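Local structure of glutaminyl-tRNA synthetase (3TL4) at residues Ile77-Leu82 / Ser102-Met107; Thr84-Asp89 / Glu157-Asp162; Asp120-Tyr125 / Lys167-Gln172; Asn124-Tyr129 / Ala150-Leu155. The protein joins glutamine to tRNA(Gln) at the expense of ATP, the chain described here being its appended N-terminal tRNA-binding domain. All coordinates share one frame; numbering follows the deposited sequence.

Interaction 1: residues Ile77-Leu82 / Ser102-Met107; sequences IINGDL and STKMGM
The Asp81 carboxylate and the Asn79 amide are the flat groups that meet Lys104. Asn79 ND2 comes to Asp81 OD2 from well above the carboxylate plane and gives it a hydrogen bond of 2.9 Å. Beyond the same oxygen stands the end of Lys104, with CE 4.0 Å from Asp81 OD2. The lysine runs fully extended from its first torsion (chi1 179°) to its tip, which is how it spans the distance, and it crosses the aspartate at about a right angle. Its NZ stays 4.5 Å from Asp81 OD2, too far for a salt bridge, so any attraction is probably a weak one across the surface. The same Asn79 amide is also held through OD1, which takes the backbone N-H of Asp81 at 3.0 Å, an Asx turn, with the donor tilted above the carbonyl plane. Gly80, at positive phi, ends the helix before it in a Schellman motif. The apolar half of the contact is a touch of methyl groups, Leu82 CD1 to CE of selenomethionine Met107 at 4.2 Å. Met107 sits in the first turn of helix 104-109, where Thr103 is the N-cap and its OG1 accepts from Gly106 N. The turn that ends helix 70-78 and the first turn of helix 104-109 thus meet over Ile73 of helix 70-78 and Ala91 of helix 85-98, on which Leu82 and Met107 both rest.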
loop_
_atom_site.group_PDB
_atom_site.type_symbol
_atom_site.label_atom_id
_atom_site.label_comp_id
_atom_site.label_asym_id
_atom_site.label_seq_id
_atom_site.Cartn_x
_atom_site.Cartn_y
_atom_site.Cartn_z
ATOM N N ILE A 77 -10.684 4.900 3.480
ATOM C CA ILE A 77 -10.100 5.460 2.274
ATOM C C ILE A 77 -10.484 6.934 2.174
ATOM O O ILE A 77 -9.613 7.804 2.182
ATOM C CB ILE A 77 -10.540 4.689 0.998
ATOM C CG1 ILE A 77 -9.901 3.299 0.968
ATOM C CG2 ILE A 77 -10.167 5.459 -0.251
ATOM C CD1 ILE A 77 -10.594 2.289 0.047
ATOM N N ILE A 78 -11.784 7.226 2.104
ATOM C CA ILE A 78 -12.192 8.599 1.831
ATOM C C ILE A 78 -11.782 9.586 2.922
ATOM O O ILE A 78 -11.587 10.765 2.639
ATOM C CB ILE A 78 -13.689 8.753 1.464
ATOM C CG1 ILE A 78 -14.592 8.438 2.652
ATOM C CG2 ILE A 78 -14.025 7.907 0.249
ATOM C CD1 ILE A 78 -15.994 9.001 2.501
ATOM N N ASN A 79 -11.614 9.116 4.152
ATOM C CA ASN A 79 -11.130 10.016 5.203
ATOM C C ASN A 79 -9.601 10.080 5.366
ATOM O O ASN A 79 -9.111 10.775 6.232
ATOM C CB ASN A 79 -11.840 9.765 6.547
ATOM C CG ASN A 79 -11.142 8.739 7.388
ATOM O OD1 ASN A 79 -10.294 8.003 6.898
ATOM N ND2 ASN A 79 -11.495 8.674 8.667
ATOM N N GLY A 80 -8.851 9.360 4.536
ATOM C CA GLY A 80 -7.399 9.502 4.523
ATOM C C GLY A 80 -6.655 8.623 5.520
ATOM O O GLY A 80 -5.439 8.723 5.660
ATOM N N ASP A 81 -7.387 7.760 6.222
ATOM C CA ASP A 81 -6.770 6.801 7.131
ATOM C C ASP A 81 -5.988 5.730 6.357
ATOM O O ASP A 81 -4.844 5.414 6.690
ATOM C CB ASP A 81 -7.830 6.156 8.028
ATOM C CG ASP A 81 -8.369 7.116 9.102
ATOM O OD1 ASP A 81 -7.711 8.152 9.391
ATOM O OD2 ASP A 81 -9.448 6.821 9.669
ATOM N N LEU A 82 -6.608 5.195 5.313
ATOM C CA LEU A 82 -5.991 4.167 4.484
ATOM C C LEU A 82 -5.457 4.802 3.209
ATOM O O LEU A 82 -6.228 5.089 2.288
ATOM C CB LEU A 82 -7.020 3.093 4.136
ATOM C CG LEU A 82 -7.738 2.446 5.323
ATOM C CD1 LEU A 82 -8.793 1.481 4.834
ATOM C CD2 LEU A 82 -6.747 1.725 6.237
ATOM N N SER A 102 -16.179 -6.594 13.153
ATOM C CA SER A 102 -15.177 -5.600 12.777
ATOM C C SER A 102 -15.580 -4.221 13.290
ATOM O O SER A 102 -16.748 -3.831 13.198
ATOM C CB SER A 102 -15.045 -5.518 11.250
ATOM O OG SER A 102 -14.558 -6.718 10.700
ATOM N N THR A 103 -14.612 -3.479 13.812
ATOM C CA THR A 103 -14.825 -2.070 14.126
ATOM C C THR A 103 -13.755 -1.225 13.470
ATOM O O THR A 103 -12.707 -1.738 13.061
ATOM C CB THR A 103 -14.771 -1.786 15.628
ATOM O OG1 THR A 103 -13.480 -2.150 16.118
ATOM C CG2 THR A 103 -15.866 -2.566 16.377
ATOM N N LYS A 104 -14.026 0.073 13.388
ATOM C CA LYS A 104 -13.072 1.037 12.863
ATOM C C LYS A 104 -11.714 0.881 13.540
ATOM O O LYS A 104 -10.704 0.742 12.855
ATOM C CB LYS A 104 -13.611 2.467 13.040
ATOM C CG LYS A 104 -12.681 3.590 12.556
ATOM C CD LYS A 104 -13.303 4.975 12.758
ATOM C CE LYS A 104 -12.414 6.078 12.174
ATOM N NZ LYS A 104 -12.854 7.472 12.517
HETATM N N MSE A 105 -11.683 0.889 14.875
HETATM C CA MSE A 105 -10.404 0.846 15.602
HETATM C C MSE A 105 -9.661 -0.452 15.376
HETATM O O MSE A 105 -8.431 -0.457 15.308
HETATM C CB MSE A 105 -10.574 0.988 17.113
HETATM C CG MSE A 105 -11.651 1.930 17.584
HETATM SE SE MSE A 105 -11.787 1.789 19.518
HETATM C CE MSE A 105 -9.931 2.217 19.914
ATOM N N GLY A 106 -10.400 -1.556 15.314
ATOM C CA GLY A 106 -9.781 -2.847 15.066
ATOM C C GLY A 106 -9.124 -2.859 13.699
ATOM O O GLY A 106 -7.974 -3.262 13.538
HETATM N N MSE A 107 -9.864 -2.401 12.703
HETATM C CA MSE A 107 -9.330 -2.318 11.357
HETATM C C MSE A 107 -8.112 -1.387 11.299
HETATM O O MSE A 107 -7.057 -1.772 10.823
HETATM C CB MSE A 107 -10.409 -1.816 10.414
HETATM C CG MSE A 107 -10.016 -1.887 8.961
HETATM SE SE MSE A 107 -11.154 -0.719 7.884
HETATM C CE MSE A 107 -10.621 1.011 8.588
#

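Interaction 2: residues Thr84-Asp89 / Glu157-Asp162; sequences TSLQVD and ELKWAD
Trp160 pushes the six-membered end of its indole against Leu86 and Gln87 in the first turn of helix 85-98. CZ3 does most of the touching, 3.7 Å from Gln87 CG and 3.9 Å from Leu86 CG. Both side chains lie oblique to the ring, while the backbone carbon of Leu86 lies at its edge, in plane. The first torsion of Leu86 (chi1 -166°) swings its branches out to the turn and carries CD2 to within 3.3 Å of Lys159 O. Lys159 also lays its own CG over the centre of the indole, 3.9 Å above the plane, and so covers one face. The tryptophan belongs to a type I turn, Leu158 to Ala161, between helices 145-153 and 166-178; the contact thus joins the N-terminal helical lobe to the C-terminal one, and its small, mostly apolar area is consistent with a hinge between them. Cutting Trp160 back to an alanine is likely to strip Leu86 CG and Gln87 CG of their ring contacts, deprive Lys159 CG of the face it covers and open a gap between the lobes. Gln87 brings only its aliphatic part to the ring. Its amide is engaged elsewhere, NE2 giving a hydrogen bond to Ser111 O and OE1 accepting one from Lys83 N.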
loop_
_atom_site.group_PDB
_atom_site.type_symbol
_atom_site.label_atom_id
_atom_site.label_comp_id
_atom_site.label_asym_id
_atom_site.label_seq_id
_atom_site.Cartn_x
_atom_site.Cartn_y
_atom_site.Cartn_z
ATOM N N THR A 84 -2.620 3.621 1.258
ATOM C CA THR A 84 -1.938 2.783 0.261
ATOM C C THR A 84 -2.725 1.519 -0.087
ATOM O O THR A 84 -3.634 1.120 0.650
ATOM C CB THR A 84 -0.505 2.390 0.717
ATOM O OG1 THR A 84 -0.581 1.598 1.904
ATOM C CG2 THR A 84 0.325 3.625 1.016
ATOM N N SER A 85 -2.375 0.912 -1.219
ATOM C CA SER A 85 -2.949 -0.364 -1.635
ATOM C C SER A 85 -2.687 -1.401 -0.571
ATOM O O SER A 85 -3.504 -2.298 -0.340
ATOM C CB SER A 85 -2.308 -0.849 -2.931
ATOM O OG SER A 85 -2.584 0.043 -3.985
ATOM N N LEU A 86 -1.520 -1.274 0.050
ATOM C CA LEU A 86 -1.086 -2.157 1.119
ATOM C C LEU A 86 -2.000 -2.049 2.344
ATOM O O LEU A 86 -2.380 -3.061 2.918
ATOM C CB LEU A 86 0.360 -1.836 1.491
ATOM C CG LEU A 86 1.078 -2.876 2.343
ATOM C CD1 LEU A 86 1.326 -4.121 1.519
ATOM C CD2 LEU A 86 2.385 -2.322 2.883
ATOM N N GLN A 87 -2.360 -0.829 2.734
ATOM C CA GLN A 87 -3.278 -0.627 3.865
ATOM C C GLN A 87 -4.675 -1.101 3.521
ATOM O O GLN A 87 -5.390 -1.631 4.378
ATOM C CB GLN A 87 -3.354 0.845 4.275
ATOM C CG GLN A 87 -2.101 1.384 4.953
ATOM C CD GLN A 87 -2.313 2.778 5.499
ATOM O OE1 GLN A 87 -2.194 3.763 4.779
ATOM N NE2 GLN A 87 -2.632 2.867 6.780
ATOM N N VAL A 88 -5.072 -0.902 2.270
ATOM C CA VAL A 88 -6.401 -1.326 1.842
ATOM C C VAL A 88 -6.502 -2.850 1.815
ATOM O O VAL A 88 -7.522 -3.420 2.200
ATOM C CB VAL A 88 -6.793 -0.732 0.485
ATOM C CG1 VAL A 88 -8.163 -1.250 0.054
ATOM C CG2 VAL A 88 -6.799 0.784 0.572
ATOM N N ASP A 89 -5.443 -3.505 1.362
ATOM C CA ASP A 89 -5.412 -4.964 1.365
ATOM C C ASP A 89 -5.485 -5.506 2.802
ATOM O O ASP A 89 -6.247 -6.430 3.088
ATOM C CB ASP A 89 -4.172 -5.493 0.625
ATOM C CG ASP A 89 -4.107 -7.019 0.602
ATOM O OD1 ASP A 89 -4.820 -7.647 -0.213
ATOM O OD2 ASP A 89 -3.340 -7.592 1.402
ATOM N N GLU A 157 9.303 -4.447 10.756
ATOM C CA GLU A 157 9.225 -3.105 11.325
ATOM C C GLU A 157 9.012 -2.053 10.239
ATOM O O GLU A 157 8.546 -0.950 10.527
ATOM C CB GLU A 157 10.487 -2.768 12.124
ATOM C CG GLU A 157 10.696 -3.600 13.375
ATOM C CD GLU A 157 11.343 -4.948 13.093
ATOM O OE1 GLU A 157 11.679 -5.227 11.916
ATOM O OE2 GLU A 157 11.508 -5.729 14.057
ATOM N N LEU A 158 9.346 -2.403 8.996
ATOM C CA LEU A 158 9.240 -1.472 7.864
ATOM C C LEU A 158 8.048 -1.745 6.946
ATOM O O LEU A 158 7.941 -1.157 5.871
ATOM C CB LEU A 158 10.533 -1.471 7.039
ATOM C CG LEU A 158 11.752 -1.050 7.859
ATOM C CD1 LEU A 158 12.992 -0.972 6.981
ATOM C CD2 LEU A 158 11.455 0.281 8.531
ATOM N N LYS A 159 7.167 -2.638 7.365
ATOM C CA LYS A 159 5.979 -2.961 6.581
ATOM C C LYS A 159 5.230 -1.722 6.103
ATOM O O LYS A 159 4.822 -1.642 4.946
ATOM C CB LYS A 159 5.028 -3.832 7.399
ATOM C CG LYS A 159 3.728 -4.158 6.670
ATOM C CD LYS A 159 2.830 -5.056 7.508
ATOM C CE LYS A 159 1.746 -5.697 6.646
ATOM N NZ LYS A 159 0.747 -6.445 7.459
ATOM N N TRP A 160 5.052 -0.759 7.000
ATOM C CA TRP A 160 4.253 0.429 6.699
ATOM C C TRP A 160 5.074 1.636 6.260
ATOM O O TRP A 160 4.520 2.702 5.997
ATOM C CB TRP A 160 3.383 0.798 7.900
ATOM C CG TRP A 160 2.486 -0.322 8.332
ATOM C CD1 TRP A 160 2.496 -0.969 9.534
ATOM C CD2 TRP A 160 1.460 -0.947 7.549
ATOM N NE1 TRP A 160 1.529 -1.943 9.558
ATOM C CE2 TRP A 160 0.881 -1.954 8.351
ATOM C CE3 TRP A 160 0.973 -0.751 6.252
ATOM C CZ2 TRP A 160 -0.160 -2.765 7.895
ATOM C CZ3 TRP A 160 -0.060 -1.550 5.804
ATOM C CH2 TRP A 160 -0.618 -2.546 6.625
ATOM N N ALA A 161 6.391 1.469 6.180
ATOM C CA ALA A 161 7.282 2.549 5.747
ATOM C C ALA A 161 7.199 2.788 4.236
ATOM O O ALA A 161 6.879 1.875 3.468
ATOM C CB ALA A 161 8.752 2.258 6.176
ATOM N N ASP A 162 7.477 4.024 3.823
ATOM C CA ASP A 162 7.565 4.374 2.406
ATOM C C ASP A 162 8.859 3.810 1.833
ATOM O O ASP A 162 9.939 4.203 2.246
ATOM C CB ASP A 162 7.509 5.899 2.234
ATOM C CG ASP A 162 7.716 6.352 0.791
ATOM O OD1 ASP A 162 7.701 5.506 -0.133
ATOM O OD2 ASP A 162 7.885 7.575 0.589
#

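Interaction 3: residues Asp120-Tyr125 / Lys167-Gln172; sequences DQVRNY and KPIIDQ
Apolar contact comes first: Ile169, on helix 166-178, points into helix 119-132 and touches it with two branches. Its CD1 meets Val122 CG1 at 3.7 Å, the two side chains crossing at about a right angle. Its CG2 lies 3.8 Å from Arg123 CA and also comes close to CB and NE of the arginine.

The flat group of the contact is the Arg123 guanidinium. Ile169 CG2 sits over the centre of one face, 3.9 Å above the plane, while Gln172 CB lies at the edge, in plane. The arginine leaves its helix with CG anti to the backbone N and then bends at chi3 (-103°), which folds the guanidinium back over the isoleucine. The guanidinium and the Gln172 amide stand 75° apart, but the close placing of that amide against NH2 is doubtful in the model.

The charges are settled by neighbours. Arg123 NE forms a salt bridge to Glu173 of helix 166-178, and NH1 another to Glu119 of its own helix. On the second helix, Lys167 NZ bridges to Asp171 OD1 at 2.9 Å, one turn on. A leucine in place of Arg123 would take the flat group away from Ile169 CG2 and is likely to leave the Glu119 and Glu173 carboxylates without their shared cation.

The axes of the two short segments approach to 9.8 Å and cross at -50°. That angle is near the one of the i±4 class of ridges-into-grooves packing, though so few contacts do not establish interlocking ridges; this is a side-by-side helix pair in the all-helical C-terminal lobe.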
loop_
_atom_site.group_PDB
_atom_site.type_symbol
_atom_site.label_atom_id
_atom_site.label_comp_id
_atom_site.label_asym_id
_atom_site.label_seq_id
_atom_site.Cartn_x
_atom_site.Cartn_y
_atom_site.Cartn_z
ATOM N N ASP A 120 14.460 8.761 9.870
ATOM C CA ASP A 120 15.370 8.447 10.958
ATOM C C ASP A 120 15.158 7.026 11.485
ATOM O O ASP A 120 16.100 6.334 11.861
ATOM C CB ASP A 120 15.179 9.458 12.074
ATOM C CG ASP A 120 16.413 9.638 12.901
ATOM O OD1 ASP A 120 17.297 10.402 12.462
ATOM O OD2 ASP A 120 16.502 9.020 13.985
ATOM N N GLN A 121 13.908 6.584 11.507
ATOM C CA GLN A 121 13.630 5.218 11.936
ATOM C C GLN A 121 14.078 4.193 10.881
ATOM O O GLN A 121 14.690 3.180 11.226
ATOM C CB GLN A 121 12.153 5.028 12.282
ATOM C CG GLN A 121 11.576 6.092 13.215
ATOM C CD GLN A 121 10.105 5.840 13.515
ATOM O OE1 GLN A 121 9.767 4.964 14.309
ATOM N NE2 GLN A 121 9.227 6.601 12.874
ATOM N N VAL A 122 13.783 4.444 9.604
ATOM C CA VAL A 122 14.292 3.574 8.534
ATOM C C VAL A 122 15.798 3.389 8.739
ATOM O O VAL A 122 16.305 2.272 8.749
ATOM C CB VAL A 122 13.995 4.139 7.104
ATOM C CG1 VAL A 122 14.623 3.266 6.032
ATOM C CG2 VAL A 122 12.490 4.267 6.857
ATOM N N ARG A 123 16.496 4.502 8.945
ATOM C CA ARG A 123 17.945 4.512 9.143
ATOM C C ARG A 123 18.377 3.649 10.338
ATOM O O ARG A 123 19.339 2.903 10.255
ATOM C CB ARG A 123 18.427 5.962 9.305
ATOM C CG ARG A 123 19.924 6.140 9.516
ATOM C CD ARG A 123 20.384 7.563 9.113
ATOM N NE ARG A 123 21.058 7.526 7.820
ATOM C CZ ARG A 123 20.713 8.254 6.768
ATOM N NH1 ARG A 123 19.707 9.109 6.850
ATOM N NH2 ARG A 123 21.394 8.134 5.643
ATOM N N ASN A 124 17.668 3.757 11.451
ATOM C CA ASN A 124 17.951 2.898 12.593
ATOM C C ASN A 124 17.859 1.427 12.216
ATOM O O ASN A 124 18.759 0.653 12.519
ATOM C CB ASN A 124 17.005 3.192 13.770
ATOM C CG ASN A 124 17.251 4.563 14.393
ATOM O OD1 ASN A 124 18.346 5.126 14.276
ATOM N ND2 ASN A 124 16.228 5.109 15.062
ATOM N N TYR A 125 16.759 1.044 11.568
ATOM C CA TYR A 125 16.546 -0.355 11.191
ATOM C C TYR A 125 17.591 -0.869 10.211
ATOM O O TYR A 125 18.080 -1.984 10.360
ATOM C CB TYR A 125 15.123 -0.583 10.677
ATOM C CG TYR A 125 14.133 -0.595 11.808
ATOM C CD1 TYR A 125 14.167 -1.604 12.765
ATOM C CD2 TYR A 125 13.189 0.403 11.942
ATOM C CE1 TYR A 125 13.287 -1.623 13.824
ATOM C CE2 TYR A 125 12.290 0.396 13.004
ATOM C CZ TYR A 125 12.347 -0.620 13.941
ATOM O OH TYR A 125 11.459 -0.634 14.992
ATOM N N LYS A 167 16.352 2.830 -0.483
ATOM C CA LYS A 167 17.591 2.725 -1.257
ATOM C C LYS A 167 18.657 3.789 -0.961
ATOM O O LYS A 167 19.824 3.457 -0.789
ATOM C CB LYS A 167 17.303 2.648 -2.751
ATOM C CG LYS A 167 18.407 1.952 -3.517
ATOM C CD LYS A 167 18.722 0.596 -2.898
ATOM C CE LYS A 167 19.814 -0.136 -3.668
ATOM N NZ LYS A 167 21.067 0.668 -3.791
ATOM N N PRO A 168 18.264 5.071 -0.910
ATOM C CA PRO A 168 19.221 6.131 -0.563
ATOM C C PRO A 168 19.784 5.973 0.843
ATOM O O PRO A 168 20.965 6.235 1.074
ATOM C CB PRO A 168 18.376 7.407 -0.634
ATOM C CG PRO A 168 17.241 7.057 -1.546
ATOM C CD PRO A 168 16.948 5.614 -1.284
ATOM N N ILE A 169 18.954 5.559 1.789
ATOM C CA ILE A 169 19.457 5.420 3.150
ATOM C C ILE A 169 20.438 4.255 3.255
ATOM O O ILE A 169 21.428 4.335 3.987
ATOM C CB ILE A 169 18.332 5.292 4.171
ATOM C CG1 ILE A 169 17.542 6.607 4.242
ATOM C CG2 ILE A 169 18.909 4.936 5.518
ATOM C CD1 ILE A 169 16.112 6.422 4.734
ATOM N N ILE A 170 20.178 3.192 2.499
ATOM C CA ILE A 170 21.106 2.067 2.416
ATOM C C ILE A 170 22.440 2.436 1.781
ATOM O O ILE A 170 23.492 2.088 2.308
ATOM C CB ILE A 170 20.521 0.887 1.639
ATOM C CG1 ILE A 170 19.389 0.256 2.443
ATOM C CG2 ILE A 170 21.617 -0.136 1.350
ATOM C CD1 ILE A 170 18.576 -0.755 1.674
ATOM N N ASP A 171 22.392 3.119 0.639
ATOM C CA ASP A 171 23.609 3.598 -0.009
ATOM C C ASP A 171 24.469 4.429 0.953
ATOM O O ASP A 171 25.682 4.251 1.021
ATOM C CB ASP A 171 23.282 4.396 -1.276
ATOM C CG ASP A 171 22.777 3.506 -2.424
ATOM O OD1 ASP A 171 22.971 2.267 -2.373
ATOM O OD2 ASP A 171 22.189 4.050 -3.387
ATOM N N GLN A 172 23.843 5.317 1.716
ATOM C CA GLN A 172 24.581 6.135 2.668
ATOM C C GLN A 172 25.211 5.309 3.790
ATOM O O GLN A 172 26.354 5.508 4.151
ATOM C CB GLN A 172 23.662 7.165 3.293
ATOM C CG GLN A 172 22.927 8.062 2.328
ATOM C CD GLN A 172 22.008 9.009 3.083
ATOM O OE1 GLN A 172 22.471 9.858 3.847
ATOM N NE2 GLN A 172 20.705 8.842 2.907
#

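Interaction 4: residues Asn124-Tyr129 / Ala150-Leu155; sequences NYVMQY and ADVKNL
Asp151 is met by Tyr129, whose first torsion (chi1 175°) sends the ring across from helix 119-132. The phenol OH donates a short hydrogen bond, 2.5 Å, to Asp151 OD2, using the anti lone pair of that oxygen. Ring and carboxylate planes are turned 62° from each other, and Asp151 CB lies obliquely against the ring, 3.5 Å from Tyr129 CE1. Arg136 NH2 gives a second hydrogen bond to the same hydroxyl, so the phenol oxygen is gripped twice and would probably be polarised by the nearby positive charge. One residue on, Val152 meets Val126, CG1 to CG2 at 4.1 Å, the two buried side chains crossing at a slant where the backbones come nearest. The chain then leaves the helix, and Leu155 N is bonded back to Val152 O. Leu155 CD1 reaches both CB and the carbonyl O of Tyr125 at 4.2 Å. Val126, Val152 and Leu155 make the apolar part of the contact and Tyr129 with Asp151 the polar part, closing helix 145-153 on helix 119-132. Helix 166-178 completes the bundle, with Ile170 against Val152 and Glu173 against Val126, while Leu158 from the loop covers Tyr125 and Val152.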
loop_
_atom_site.group_PDB
_atom_site.type_symbol
_atom_site.label_atom_id
_atom_site.label_comp_id
_atom_site.label_asym_id
_atom_site.label_seq_id
_atom_site.Cartn_x
_atom_site.Cartn_y
_atom_site.Cartn_z
ATOM N N ASN A 124 17.668 3.757 11.451
ATOM C CA ASN A 124 17.951 2.898 12.593
ATOM C C ASN A 124 17.859 1.427 12.216
ATOM O O ASN A 124 18.759 0.653 12.519
ATOM C CB ASN A 124 17.005 3.192 13.770
ATOM C CG ASN A 124 17.251 4.563 14.393
ATOM O OD1 ASN A 124 18.346 5.126 14.276
ATOM N ND2 ASN A 124 16.228 5.109 15.062
ATOM N N TYR A 125 16.759 1.044 11.568
ATOM C CA TYR A 125 16.546 -0.355 11.191
ATOM C C TYR A 125 17.591 -0.869 10.211
ATOM O O TYR A 125 18.080 -1.984 10.360
ATOM C CB TYR A 125 15.123 -0.583 10.677
ATOM C CG TYR A 125 14.133 -0.595 11.808
ATOM C CD1 TYR A 125 14.167 -1.604 12.765
ATOM C CD2 TYR A 125 13.189 0.403 11.942
ATOM C CE1 TYR A 125 13.287 -1.623 13.824
ATOM C CE2 TYR A 125 12.290 0.396 13.004
ATOM C CZ TYR A 125 12.347 -0.620 13.941
ATOM O OH TYR A 125 11.459 -0.634 14.992
ATOM N N VAL A 126 17.949 -0.036 9.238
ATOM C CA VAL A 126 19.013 -0.344 8.289
ATOM C C VAL A 126 20.365 -0.526 9.001
ATOM O O VAL A 126 21.108 -1.475 8.723
ATOM C CB VAL A 126 19.143 0.779 7.222
ATOM C CG1 VAL A 126 20.421 0.605 6.405
ATOM C CG2 VAL A 126 17.899 0.830 6.329
HETATM N N MSE A 127 20.674 0.378 9.927
HETATM C CA MSE A 127 21.920 0.301 10.699
HETATM C C MSE A 127 22.030 -1.002 11.473
HETATM O O MSE A 127 23.077 -1.640 11.486
HETATM C CB MSE A 127 22.023 1.462 11.685
HETATM C CG MSE A 127 22.198 2.803 11.028
HETATM SE SE MSE A 127 22.516 4.214 12.342
HETATM C CE MSE A 127 24.251 3.605 13.006
ATOM N N GLN A 128 20.933 -1.368 12.117
ATOM C CA GLN A 128 20.821 -2.594 12.893
ATOM C C GLN A 128 21.069 -3.817 12.021
ATOM O O GLN A 128 21.810 -4.725 12.401
ATOM C CB GLN A 128 19.413 -2.668 13.473
ATOM C CG GLN A 128 19.285 -3.311 14.842
ATOM C CD GLN A 128 17.882 -3.128 15.431
ATOM O OE1 GLN A 128 17.550 -2.060 15.957
ATOM N NE2 GLN A 128 17.053 -4.167 15.326
ATOM N N TYR A 129 20.427 -3.843 10.856
ATOM C CA TYR A 129 20.629 -4.920 9.903
ATOM C C TYR A 129 22.101 -5.036 9.493
ATOM O O TYR A 129 22.671 -6.134 9.482
ATOM C CB TYR A 129 19.758 -4.728 8.650
ATOM C CG TYR A 129 20.033 -5.773 7.591
ATOM C CD1 TYR A 129 19.267 -6.932 7.514
ATOM C CD2 TYR A 129 21.076 -5.621 6.697
ATOM C CE1 TYR A 129 19.520 -7.902 6.559
ATOM C CE2 TYR A 129 21.340 -6.585 5.733
ATOM C CZ TYR A 129 20.555 -7.721 5.668
ATOM O OH TYR A 129 20.808 -8.679 4.721
ATOM N N ALA A 150 16.688 -6.034 -0.622
ATOM C CA ALA A 150 15.643 -7.057 -0.539
ATOM C C ALA A 150 15.314 -7.415 0.912
ATOM O O ALA A 150 14.149 -7.605 1.256
ATOM C CB ALA A 150 16.044 -8.312 -1.324
ATOM N N ASP A 151 16.343 -7.506 1.756
ATOM C CA ASP A 151 16.162 -7.921 3.148
ATOM C C ASP A 151 15.545 -6.809 3.999
ATOM O O ASP A 151 14.750 -7.067 4.897
ATOM C CB ASP A 151 17.494 -8.367 3.769
ATOM C CG ASP A 151 18.001 -9.669 3.185
ATOM O OD1 ASP A 151 17.249 -10.280 2.400
ATOM O OD2 ASP A 151 19.137 -10.091 3.511
ATOM N N VAL A 152 15.941 -5.577 3.714
ATOM C CA VAL A 152 15.397 -4.402 4.380
ATOM C C VAL A 152 13.896 -4.215 4.083
ATOM O O VAL A 152 13.100 -3.961 4.992
ATOM C CB VAL A 152 16.217 -3.139 3.996
ATOM C CG1 VAL A 152 15.469 -1.867 4.365
ATOM C CG2 VAL A 152 17.587 -3.185 4.680
ATOM N N LYS A 153 13.502 -4.362 2.820
ATOM C CA LYS A 153 12.084 -4.304 2.466
ATOM C C LYS A 153 11.272 -5.320 3.269
ATOM O O LYS A 153 10.165 -5.034 3.713
ATOM C CB LYS A 153 11.878 -4.551 0.971
ATOM C CG LYS A 153 12.297 -3.395 0.092
ATOM C CD LYS A 153 11.863 -3.607 -1.354
ATOM C CE LYS A 153 12.725 -4.651 -2.041
ATOM N NZ LYS A 153 12.458 -4.730 -3.503
ATOM N N ASN A 154 11.837 -6.505 3.455
ATOM C CA ASN A 154 11.151 -7.590 4.145
ATOM C C ASN A 154 11.122 -7.455 5.692
ATOM O O ASN A 154 10.498 -8.252 6.361
ATOM C CB ASN A 154 11.770 -8.924 3.706
ATOM C CG ASN A 154 11.122 -10.134 4.359
ATOM O OD1 ASN A 154 11.782 -10.898 5.076
ATOM N ND2 ASN A 154 9.828 -10.327 4.105
ATOM N N LEU A 155 11.796 -6.456 6.259
ATOM C CA LEU A 155 11.786 -6.269 7.711
ATOM C C LEU A 155 10.381 -5.887 8.140
ATOM O O LEU A 155 9.815 -4.939 7.601
ATOM C CB LEU A 155 12.743 -5.146 8.121
ATOM C CG LEU A 155 14.241 -5.394 7.988
ATOM C CD1 LEU A 155 15.035 -4.158 8.403
ATOM C CD2 LEU A 155 14.640 -6.620 8.822
#

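In the fold
Interactions 3 and 4 both use helix 119-132 and lie with their centres 8 Å apart; between them they pack three helices of the C-terminal lobe, with buried aliphatic residues inside and polar pairs at the margins, that of interaction 4 reaching in to the buried Tyr129. Ile170 joins the two, touching both Val126 and Val152. Interaction 1 belongs to the other lobe, with nearest atoms about 15 Å from interaction 3, and is thinner: one apolar touch beside a loose charge pair at the surface. Interaction 2, nearest the centre of the chain, connects the lobes chiefly through the Trp160 ring, with Lys159 beside it, and touches all three others, by Gln87 and Val88 on one side and by Glu157 and Leu158 on the other.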